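Multicopper oxidase (Arthrobacter sp. FB24, PDB 3GDC) probably oxidises phenolic or similar substrates at a type 1 copper and passes the electrons to a trinuclear copper cluster, where dioxygen is reduced to water. Local coordinates at residues 222-227 with 267-272; 127-132 with 148-153; 74-79 with 119-124; 87-92 with 131-136. All coordinates share one frame; numbering follows the deposited sequence.

Contact 1: residues 222-227 with 267-272. With CU (copper (II) ion), chain G; CU (copper (II) ion), chain J.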
# COMPACT_ATOMS: atom_id res chain seq x y z
N HIS A 222 7.82 10.92 -3.02
CA HIS A 222 9.05 10.61 -3.74
C HIS A 222 9.97 11.81 -3.73
O HIS A 222 9.51 12.93 -3.87
CB HIS A 222 8.73 10.22 -5.20
CG HIS A 222 9.95 10.10 -6.07
ND1 HIS A 222 10.96 9.20 -5.81
CD2 HIS A 222 10.32 10.77 -7.19
CE1 HIS A 222 11.90 9.32 -6.73
NE2 HIS A 222 11.54 10.26 -7.58
N ILE A 223 11.27 11.57 -3.56
CA ILE A 223 12.28 12.62 -3.62
C ILE A 223 13.25 12.35 -4.79
O ILE A 223 13.78 11.25 -4.91
CB ILE A 223 13.05 12.75 -2.28
CG1 ILE A 223 14.19 13.76 -2.38
CG2 ILE A 223 13.58 11.39 -1.80
CD1 ILE A 223 13.74 15.17 -2.39
N HIS A 224 13.46 13.36 -5.63
CA HIS A 224 14.41 13.24 -6.75
C HIS A 224 15.85 13.16 -6.28
O HIS A 224 16.26 13.90 -5.38
CB HIS A 224 14.30 14.47 -7.65
CG HIS A 224 13.09 14.48 -8.54
ND1 HIS A 224 13.09 15.10 -9.77
CD2 HIS A 224 11.85 13.95 -8.38
CE1 HIS A 224 11.90 14.96 -10.33
NE2 HIS A 224 11.13 14.27 -9.50
N GLY A 225 16.60 12.27 -6.92
CA GLY A 225 18.05 12.16 -6.74
C GLY A 225 18.54 11.68 -5.39
O GLY A 225 19.74 11.74 -5.10
N ASN A 226 17.63 11.17 -4.57
CA ASN A 226 17.95 10.87 -3.18
C ASN A 226 17.23 9.62 -2.69
O ASN A 226 16.23 9.20 -3.27
CB ASN A 226 17.60 12.08 -2.30
CG ASN A 226 18.60 13.21 -2.46
OD1 ASN A 226 19.63 13.24 -1.80
ND2 ASN A 226 18.31 14.14 -3.37
N PHE A 227 17.77 9.01 -1.64
CA PHE A 227 17.20 7.83 -1.02
C PHE A 227 17.13 8.08 0.48
O PHE A 227 17.93 8.85 1.02
CB PHE A 227 18.05 6.60 -1.31
CG PHE A 227 17.74 5.96 -2.62
CD1 PHE A 227 18.08 6.59 -3.82
CD2 PHE A 227 17.07 4.73 -2.67
CE1 PHE A 227 17.76 6.00 -5.04
CE2 PHE A 227 16.76 4.14 -3.89
CZ PHE A 227 17.11 4.79 -5.07
N MET A 267 13.38 18.01 -6.61
CA MET A 267 11.92 17.95 -6.49
C MET A 267 11.48 16.85 -5.51
O MET A 267 12.12 15.81 -5.39
CB MET A 267 11.28 17.73 -7.86
CG MET A 267 9.79 17.99 -7.91
SD MET A 267 9.17 17.80 -9.59
CE MET A 267 9.58 19.40 -10.26
N PHE A 268 10.39 17.12 -4.79
CA PHE A 268 9.71 16.07 -4.04
C PHE A 268 8.21 16.22 -4.26
O PHE A 268 7.70 17.35 -4.38
CB PHE A 268 10.11 16.05 -2.55
CG PHE A 268 9.57 17.19 -1.74
CD1 PHE A 268 8.52 16.99 -0.84
CD2 PHE A 268 10.14 18.46 -1.84
CE1 PHE A 268 8.01 18.06 -0.08
CE2 PHE A 268 9.65 19.52 -1.09
CZ PHE A 268 8.58 19.32 -0.20
N HIS A 269 7.52 15.09 -4.38
CA HIS A 269 6.10 15.12 -4.72
C HIS A 269 5.47 13.75 -4.55
O HIS A 269 6.16 12.75 -4.38
CB HIS A 269 5.90 15.59 -6.17
CG HIS A 269 6.67 14.77 -7.17
ND1 HIS A 269 6.15 13.63 -7.75
CD2 HIS A 269 7.91 14.93 -7.68
CE1 HIS A 269 7.05 13.13 -8.58
NE2 HIS A 269 8.12 13.90 -8.55
N ALA A 270 4.14 13.70 -4.60
CA ALA A 270 3.46 12.41 -4.70
C ALA A 270 3.87 11.74 -6.00
O ALA A 270 3.97 12.40 -7.03
CB ALA A 270 1.96 12.62 -4.69
N HIS A 271 4.11 10.43 -5.96
CA HIS A 271 4.35 9.71 -7.21
C HIS A 271 3.02 9.29 -7.86
O HIS A 271 2.99 8.53 -8.82
CB HIS A 271 5.32 8.54 -7.03
CG HIS A 271 6.14 8.26 -8.26
ND1 HIS A 271 5.56 7.93 -9.47
CD2 HIS A 271 7.47 8.29 -8.47
CE1 HIS A 271 6.51 7.76 -10.37
NE2 HIS A 271 7.68 7.97 -9.79
N LYS A 272 1.93 9.80 -7.30
CA LYS A 272 0.63 9.78 -7.95
C LYS A 272 0.50 11.12 -8.68
O LYS A 272 0.26 12.16 -8.06
CB LYS A 272 -0.50 9.59 -6.93
CG LYS A 272 -1.89 9.49 -7.57
CD LYS A 272 -2.29 8.05 -7.74
CE LYS A 272 -3.16 7.85 -8.98
NZ LYS A 272 -4.25 8.85 -9.13
CU CU G . 9.31 13.90 -10.06
CU CU J . 9.51 8.35 -10.84
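His224 and His269 meet rim to rim at a copper ion, their planes 75° apart, each giving it NE2; the His224 NE2 to copper distance is 1.9 Å. His224 NE2 and His269 NE2 stand 3.2 Å apart because both bind the metal. Met267 lies alongside His224 and sets its CB squarely over the ring, 3.6 Å from the centroid in a CH-pi contact. His222 turns its edge toward the face of His269, an offset edge-to-face pair, while the edge of His271 comes up to the face of His222. His269 reaches the metal with CG between its backbone N and carbonyl carbon (chi1 55°), and its ND1 donates to Ala270 O at 2.6 Å, which fixes the ring's rotation. His271 NE2 binds a second copper and His222 NE2 a further one, with His222 ND1 bonded to Asp244 O. The second subunit completes these sites: its His134 joins His224 and His269, its His93 and His132 join His271, its His91 shares the copper of His222, and its Asp101 is the polar partner of His224. Beneath the histidines, antiparallel strands 218-223 and 264-269 pair through His222 and His269, flanked by strand 245-249 beyond the first and strand 281-287 beyond the second.

Contact 2: residues 127-132 with 148-153. With CU (copper (II) ion), chain E.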
# COMPACT_ATOMS: atom_id res chain seq x y z
N GLY A 127 6.96 7.25 18.94
CA GLY A 127 6.74 7.17 17.51
C GLY A 127 6.16 8.44 16.94
O GLY A 127 6.10 9.48 17.60
N THR A 128 5.75 8.35 15.68
CA THR A 128 5.18 9.47 14.96
C THR A 128 3.70 9.18 14.82
O THR A 128 3.31 8.18 14.19
CB THR A 128 5.87 9.62 13.60
OG1 THR A 128 7.25 9.92 13.82
CG2 THR A 128 5.23 10.69 12.74
N HIS A 129 2.88 10.05 15.42
CA HIS A 129 1.45 9.82 15.48
C HIS A 129 0.70 11.06 14.97
O HIS A 129 1.30 11.95 14.34
CB HIS A 129 1.02 9.46 16.92
CG HIS A 129 1.88 8.40 17.56
ND1 HIS A 129 1.97 7.11 17.07
CD2 HIS A 129 2.67 8.44 18.66
CE1 HIS A 129 2.79 6.41 17.83
NE2 HIS A 129 3.23 7.19 18.80
N LEU A 130 -0.60 11.09 15.22
CA LEU A 130 -1.47 12.15 14.72
C LEU A 130 -2.73 12.20 15.58
O LEU A 130 -2.96 11.32 16.42
CB LEU A 130 -1.83 11.92 13.24
CG LEU A 130 -2.70 10.70 12.84
CD1 LEU A 130 -3.53 11.02 11.56
CD2 LEU A 130 -1.89 9.45 12.64
N TYR A 131 -3.51 13.26 15.38
CA TYR A 131 -4.81 13.40 16.02
C TYR A 131 -5.76 14.02 14.99
O TYR A 131 -5.32 14.70 14.04
CB TYR A 131 -4.70 14.26 17.30
CG TYR A 131 -4.26 15.69 17.06
CD1 TYR A 131 -5.20 16.70 16.80
CD2 TYR A 131 -2.90 16.03 17.07
CE1 TYR A 131 -4.80 18.02 16.56
CE2 TYR A 131 -2.48 17.36 16.82
CZ TYR A 131 -3.45 18.34 16.57
OH TYR A 131 -3.06 19.63 16.32
N HIS A 132 -7.05 13.77 15.15
CA HIS A 132 -8.05 14.37 14.28
C HIS A 132 -9.43 14.29 14.91
O HIS A 132 -9.63 13.57 15.89
CB HIS A 132 -8.05 13.72 12.88
CG HIS A 132 -8.29 12.24 12.90
ND1 HIS A 132 -9.55 11.69 13.02
CD2 HIS A 132 -7.44 11.20 12.80
CE1 HIS A 132 -9.46 10.38 13.00
NE2 HIS A 132 -8.19 10.05 12.87
N GLY A 148 -3.78 17.03 13.04
CA GLY A 148 -2.41 17.52 13.24
C GLY A 148 -1.53 16.37 13.64
O GLY A 148 -2.02 15.25 13.88
N GLY A 149 -0.23 16.64 13.71
CA GLY A 149 0.76 15.64 14.07
C GLY A 149 0.93 15.56 15.58
O GLY A 149 0.70 16.54 16.31
N PHE A 150 1.37 14.40 16.04
CA PHE A 150 1.61 14.15 17.47
C PHE A 150 2.86 13.29 17.54
O PHE A 150 2.82 12.10 17.20
CB PHE A 150 0.38 13.47 18.07
CG PHE A 150 0.58 12.90 19.45
CD1 PHE A 150 1.34 13.57 20.42
CD2 PHE A 150 -0.02 11.68 19.79
CE1 PHE A 150 1.51 13.03 21.71
CE2 PHE A 150 0.13 11.13 21.07
CZ PHE A 150 0.90 11.81 22.03
N ILE A 151 3.98 13.89 17.95
CA ILE A 151 5.31 13.26 17.90
C ILE A 151 5.76 12.92 19.31
O ILE A 151 5.79 13.79 20.16
CB ILE A 151 6.35 14.23 17.28
CG1 ILE A 151 5.85 14.81 15.94
CG2 ILE A 151 7.75 13.60 17.21
CD1 ILE A 151 5.49 13.78 14.88
N VAL A 152 6.10 11.66 19.55
CA VAL A 152 6.59 11.20 20.86
C VAL A 152 8.00 10.66 20.69
O VAL A 152 8.21 9.60 20.09
CB VAL A 152 5.67 10.12 21.47
CG1 VAL A 152 6.23 9.63 22.83
CG2 VAL A 152 4.25 10.63 21.64
N GLU A 153 8.97 11.42 21.19
CA GLU A 153 10.38 11.07 21.12
C GLU A 153 10.72 9.91 22.07
O GLU A 153 10.34 9.95 23.24
CB GLU A 153 11.24 12.29 21.46
CG GLU A 153 12.73 12.12 21.13
CD GLU A 153 13.06 12.52 19.69
OE1 GLU A 153 13.75 13.54 19.49
OE2 GLU A 153 12.62 11.81 18.76
CU CU E . -7.26 8.21 12.59
O HOH W 1 8.97 9.93 16.76
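Gly148 lies against Tyr131 where strands 127-132 and 147-153 run antiparallel, neighbours in a sheet of the cupredoxin-like beta-sandwich. Its CA sits over the face of the phenol ring, 3.9 Å from the centroid in a CH-pi contact, and a side chain at this position would clash with the hydroxyl. Tyr131 takes this place with CG between its backbone N and carbonyl carbon (chi1 63°), and its OH is bonded to Pro66 O. An alanine in place of Tyr131 would probably open a gap over Gly148 and leave Pro66 O without its hydroxyl partner. Gly149 follows in a non-hydrogen-bonded pair with Leu130, its O at the edge of the tyrosine ring, 3.3 Å from Tyr131 CE2. Phe150 and His129 form a hydrogen-bonded pair; their rings meet obliquely, with planes at 48°, while Phe150 CD2 packs on His129 CB at 3.8 Å. On the face shared with Leu130, Ile151 runs alongside Thr128, whose hydroxyl is bonded to His208. Val152 closes the ladder with two backbone bonds to Gly127, where a side chain would be jammed against the preceding carbonyl oxygen. Val152 CG2 ends at the edge of the His129 imidazole, 4.0 Å from His129 CD2.

Contact 3: residues 74-79 with 119-124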
# COMPACT_ATOMS: atom_id res chain seq x y z
N ASP A 74 5.91 11.12 29.23
CA ASP A 74 5.36 12.38 29.75
C ASP A 74 3.87 12.23 30.04
O ASP A 74 3.18 11.46 29.37
CB ASP A 74 5.51 13.55 28.75
CG ASP A 74 6.94 14.06 28.59
OD1 ASP A 74 7.87 13.68 29.35
OD2 ASP A 74 7.14 14.87 27.65
N ALA A 75 3.39 12.96 31.05
CA ALA A 75 1.97 13.05 31.31
C ALA A 75 1.44 14.20 30.47
O ALA A 75 1.97 15.32 30.54
CB ALA A 75 1.70 13.29 32.80
N LEU A 76 0.40 13.94 29.68
CA LEU A 76 -0.12 14.94 28.74
C LEU A 76 -1.52 15.42 29.09
O LEU A 76 -2.37 14.63 29.53
CB LEU A 76 -0.12 14.40 27.29
CG LEU A 76 1.16 13.75 26.75
CD1 LEU A 76 0.99 13.41 25.26
CD2 LEU A 76 2.38 14.64 26.94
N ARG A 77 -1.75 16.71 28.88
CA ARG A 77 -3.08 17.31 29.00
C ARG A 77 -3.32 18.22 27.81
O ARG A 77 -2.56 19.16 27.56
CB ARG A 77 -3.20 18.13 30.30
CG ARG A 77 -3.18 17.30 31.56
CD ARG A 77 -3.42 18.17 32.78
NE ARG A 77 -3.19 17.41 34.01
CZ ARG A 77 -3.00 17.95 35.21
NH1 ARG A 77 -3.00 19.27 35.36
NH2 ARG A 77 -2.80 17.16 36.25
N ILE A 78 -4.39 17.92 27.07
CA ILE A 78 -4.82 18.78 25.98
C ILE A 78 -6.14 19.42 26.36
O ILE A 78 -7.15 18.72 26.45
CB ILE A 78 -4.98 18.00 24.66
CG1 ILE A 78 -3.64 17.37 24.24
CG2 ILE A 78 -5.57 18.89 23.57
CD1 ILE A 78 -2.66 18.33 23.68
N HIS A 79 -6.11 20.72 26.58
CA HIS A 79 -7.30 21.48 26.99
C HIS A 79 -8.00 21.96 25.73
O HIS A 79 -7.61 22.95 25.12
CB HIS A 79 -6.89 22.68 27.85
CG HIS A 79 -6.04 22.31 29.02
ND1 HIS A 79 -6.55 21.72 30.16
CD2 HIS A 79 -4.70 22.42 29.22
CE1 HIS A 79 -5.57 21.48 31.01
NE2 HIS A 79 -4.44 21.89 30.46
N TYR A 119 -8.39 16.34 27.48
CA TYR A 119 -7.88 15.00 27.18
C TYR A 119 -6.61 14.79 27.97
O TYR A 119 -5.73 15.65 27.97
CB TYR A 119 -7.62 14.83 25.67
CG TYR A 119 -8.87 14.96 24.84
CD1 TYR A 119 -9.72 13.87 24.65
CD2 TYR A 119 -9.20 16.18 24.25
CE1 TYR A 119 -10.88 13.99 23.90
CE2 TYR A 119 -10.35 16.31 23.49
CZ TYR A 119 -11.19 15.21 23.32
OH TYR A 119 -12.33 15.34 22.57
N GLU A 120 -6.52 13.65 28.64
CA GLU A 120 -5.37 13.28 29.46
C GLU A 120 -4.92 11.86 29.15
O GLU A 120 -5.74 10.95 29.10
CB GLU A 120 -5.72 13.39 30.95
CG GLU A 120 -6.38 14.71 31.35
CD GLU A 120 -6.63 14.82 32.85
OE1 GLU A 120 -6.10 13.98 33.62
OE2 GLU A 120 -7.35 15.77 33.25
N PHE A 121 -3.62 11.69 28.94
CA PHE A 121 -3.00 10.39 28.72
C PHE A 121 -1.48 10.54 28.82
O PHE A 121 -0.95 11.65 28.90
CB PHE A 121 -3.40 9.78 27.36
CG PHE A 121 -3.44 10.78 26.23
CD1 PHE A 121 -2.27 11.23 25.63
CD2 PHE A 121 -4.65 11.27 25.78
CE1 PHE A 121 -2.31 12.16 24.58
CE2 PHE A 121 -4.70 12.20 24.74
CZ PHE A 121 -3.53 12.64 24.15
N ASP A 122 -0.79 9.41 28.82
CA ASP A 122 0.67 9.43 28.81
C ASP A 122 1.17 9.39 27.36
O ASP A 122 0.46 8.93 26.48
CB ASP A 122 1.22 8.26 29.61
CG ASP A 122 0.97 8.42 31.11
OD1 ASP A 122 0.88 9.57 31.59
OD2 ASP A 122 0.86 7.39 31.81
N ALA A 123 2.36 9.93 27.13
CA ALA A 123 2.95 9.93 25.79
C ALA A 123 3.51 8.53 25.50
O ALA A 123 4.66 8.22 25.83
CB ALA A 123 4.05 11.00 25.68
N THR A 124 2.66 7.68 24.93
CA THR A 124 3.02 6.29 24.64
C THR A 124 2.22 5.77 23.45
O THR A 124 1.08 6.18 23.27
CB THR A 124 2.69 5.34 25.81
OG1 THR A 124 2.65 6.06 27.05
CG2 THR A 124 3.72 4.24 25.89
O HOH W 2 -3.48 14.86 33.90
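Leu76 N donates to Phe121 O and Ile78 N to Tyr119 O, both at 2.8 Å, in an antiparallel ladder between strands 75-82 and 116-122. The return bonds run from Phe121 N to Leu76 O and from Tyr119 N to Ile78 O, and Ala123 N adds a bond to Asp74 O at 2.8 Å just past the strand end. On the more exposed face, Arg77 and Glu120 lie side by side with both chains extended. Arg77 NE is 4.5 Å from Glu120 OE1, too far for a salt bridge, and no N-H of the guanidinium points at that oxygen. A water spans the gap instead: it accepts from Arg77 NE at 2.6 Å, in the plane of the group, and gives a weak bond to Glu120 OE1. Asp74 OD2 accepts from Arg71 N and forms a salt bridge with Arg35, and Asp122 forms one with Arg32. The other face is mostly apolar, though Tyr119 OH is bonded to Ile90 N. Leu76 CD1 reaches Phe121 CE1 at 3.6 Å and Ala123 CB at 3.9 Å, the leucine crossing the phenylalanine obliquely. Phe121 has CG between its backbone N and carbonyl carbon (chi1 41°), which brings the ring back toward Leu76. Leu76 and Phe121 pack on Phe150 of strand 147-153 and Ile78 on Leu68 of strand 67-71, while strand 33-49 pairs with the other edge of strand 75-82.

Contact 4: residues 87-92 with 131-136. With CU (copper (II) ion), chain D; CU (copper (II) ion), chain E; CU (copper (II) ion), chain O.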
# COMPACT_ATOMS: atom_id res chain seq x y z
N PRO A 87 -20.50 20.37 16.61
CA PRO A 87 -19.79 19.58 17.62
C PRO A 87 -18.52 18.99 17.03
O PRO A 87 -18.47 18.69 15.84
CB PRO A 87 -20.78 18.45 17.94
CG PRO A 87 -21.62 18.33 16.69
CD PRO A 87 -21.79 19.76 16.24
N HIS A 88 -17.49 18.84 17.86
CA HIS A 88 -16.21 18.31 17.43
C HIS A 88 -15.59 17.50 18.57
O HIS A 88 -16.05 17.56 19.73
CB HIS A 88 -15.23 19.44 17.04
CG HIS A 88 -15.66 20.26 15.86
ND1 HIS A 88 -15.80 19.72 14.59
CD2 HIS A 88 -15.97 21.57 15.74
CE1 HIS A 88 -16.20 20.66 13.76
NE2 HIS A 88 -16.30 21.80 14.42
N THR A 89 -14.55 16.74 18.25
CA THR A 89 -13.77 16.05 19.26
C THR A 89 -12.28 16.14 18.88
O THR A 89 -11.92 16.71 17.83
CB THR A 89 -14.15 14.54 19.39
OG1 THR A 89 -13.68 13.83 18.25
CG2 THR A 89 -15.66 14.33 19.53
N ILE A 90 -11.42 15.59 19.73
CA ILE A 90 -10.07 15.23 19.30
C ILE A 90 -9.86 13.76 19.61
O ILE A 90 -9.92 13.33 20.78
CB ILE A 90 -8.93 16.04 19.98
CG1 ILE A 90 -9.19 17.55 19.94
CG2 ILE A 90 -7.58 15.68 19.33
CD1 ILE A 90 -8.12 18.39 20.67
N HIS A 91 -9.61 13.00 18.55
CA HIS A 91 -9.22 11.62 18.67
C HIS A 91 -7.72 11.49 18.40
O HIS A 91 -7.24 11.83 17.31
CB HIS A 91 -10.01 10.76 17.69
CG HIS A 91 -9.50 9.37 17.59
ND1 HIS A 91 -9.55 8.49 18.65
CD2 HIS A 91 -8.86 8.73 16.59
CE1 HIS A 91 -9.00 7.34 18.29
NE2 HIS A 91 -8.56 7.47 17.05
N PHE A 92 -6.98 11.00 19.38
CA PHE A 92 -5.55 10.82 19.23
C PHE A 92 -5.20 9.40 18.77
O PHE A 92 -5.84 8.43 19.18
CB PHE A 92 -4.82 11.10 20.55
CG PHE A 92 -4.61 12.55 20.82
CD1 PHE A 92 -3.40 13.16 20.50
CD2 PHE A 92 -5.62 13.32 21.39
CE1 PHE A 92 -3.19 14.52 20.75
CE2 PHE A 92 -5.42 14.69 21.64
CZ PHE A 92 -4.21 15.27 21.31
N TYR A 131 -3.51 13.26 15.38
CA TYR A 131 -4.81 13.40 16.02
C TYR A 131 -5.76 14.02 14.99
O TYR A 131 -5.32 14.70 14.04
CB TYR A 131 -4.70 14.26 17.30
CG TYR A 131 -4.26 15.69 17.06
CD1 TYR A 131 -5.20 16.70 16.80
CD2 TYR A 131 -2.90 16.03 17.07
CE1 TYR A 131 -4.80 18.02 16.56
CE2 TYR A 131 -2.48 17.36 16.82
CZ TYR A 131 -3.45 18.34 16.57
OH TYR A 131 -3.06 19.63 16.32
N HIS A 132 -7.05 13.77 15.15
CA HIS A 132 -8.05 14.37 14.28
C HIS A 132 -9.43 14.29 14.91
O HIS A 132 -9.63 13.57 15.89
CB HIS A 132 -8.05 13.72 12.88
CG HIS A 132 -8.29 12.24 12.90
ND1 HIS A 132 -9.55 11.69 13.02
CD2 HIS A 132 -7.44 11.20 12.80
CE1 HIS A 132 -9.46 10.38 13.00
NE2 HIS A 132 -8.19 10.05 12.87
N CYS A 133 -10.37 15.05 14.36
CA CYS A 133 -11.73 15.01 14.89
C CYS A 133 -12.39 13.67 14.58
O CYS A 133 -12.12 13.06 13.53
CB CYS A 133 -12.56 16.17 14.33
SG CYS A 133 -14.26 16.16 14.94
N HIS A 134 -13.25 13.20 15.48
CA HIS A 134 -13.94 11.93 15.23
C HIS A 134 -15.47 12.05 15.27
O HIS A 134 -16.19 11.06 15.46
CB HIS A 134 -13.42 10.84 16.19
CG HIS A 134 -13.49 9.46 15.62
ND1 HIS A 134 -14.68 8.83 15.35
CD2 HIS A 134 -12.51 8.60 15.25
CE1 HIS A 134 -14.44 7.63 14.86
NE2 HIS A 134 -13.13 7.47 14.78
N GLN A 135 -15.97 13.27 15.09
CA GLN A 135 -17.40 13.52 14.97
C GLN A 135 -17.94 13.00 13.62
O GLN A 135 -17.27 13.10 12.58
CB GLN A 135 -17.68 15.02 15.11
CG GLN A 135 -19.17 15.44 15.08
CD GLN A 135 -19.93 15.06 16.35
OE1 GLN A 135 -21.16 14.93 16.34
NE2 GLN A 135 -19.20 14.90 17.44
N SER A 136 -19.14 12.43 13.65
CA SER A 136 -19.82 12.01 12.42
C SER A 136 -20.64 13.17 11.85
O SER A 136 -21.20 13.97 12.61
CB SER A 136 -20.74 10.81 12.68
OG SER A 136 -20.00 9.72 13.21
CU CU D . -15.40 17.78 14.02
CU CU E . -7.26 8.21 12.59
CU CU O . -12.12 5.87 14.41
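Two kinds of copper site are joined here, the mononuclear one of His88 and Cys133 and the histidine cluster of His91, His132 and His134. His88 ND1 and Cys133 SG hold one copper, the sulfur at 2.2 Å from the metal and at the edge of the His88 ring; His141 is a further ligand. Two backbone N-H groups also point at Cys133 SG: Thr89 N across the contact and Gln135 N, each 3.4 Å from the sulfur. Thr89 OG1 accepts from His134 N at 2.9 Å and has a second partner in Gly102 O. A bend about the CB-CG bond (chi2 73°) swings the amide of Gln135 across Pro87 at about a right angle, with Gln135 OE1 3.4 Å from Pro87 CG, while its NE2 is bonded to Ser110. An alanine in place of Gln135 would probably leave the Pro87 ring without this packing and Ser110 without its amide partner. In the cluster, His91 turns its edge toward the face of His132 in an offset edge-to-face pair, and the edge of His134 meets the face of His91 with planes at 79°. His222, His224, His269 and His271 of the third subunit share these coppers, while His91 ND1 is bonded to Asp101 O. His132 ND1 donates to Cys133 O at 3.0 Å, steadying the ring whose NE2 binds copper. Beside them Phe92 lays a face over Tyr131 CB. The His-Cys-His sequence 132-134, spanning both sites, is the motif that in multicopper oxidases is thought to carry electrons from the type 1 copper to the trinuclear cluster, as it probably does here.

In the fold
Contacts 2, 3 and 4 lie in one cupredoxin-like domain. Contacts 2 and 4 share Tyr131 and His132, and their centres are about 14 Å apart; the centre of contact 3 is about 12 Å from that of contact 2 and about 16 Å from that of contact 4. Phe92, Phe121 and Phe150 bind the three together, with Phe121 CZ 3.5 Å from Phe92 CG and Phe150 CD2 3.7 Å from Phe92 CD1. Contact 1 belongs to the other domain, its centre about 32 Å from that of contact 4 in the same chain. Across subunits, histidines of both bind the same coppers, so each cluster is built between two neighbouring subunits and probably depends on their assembly.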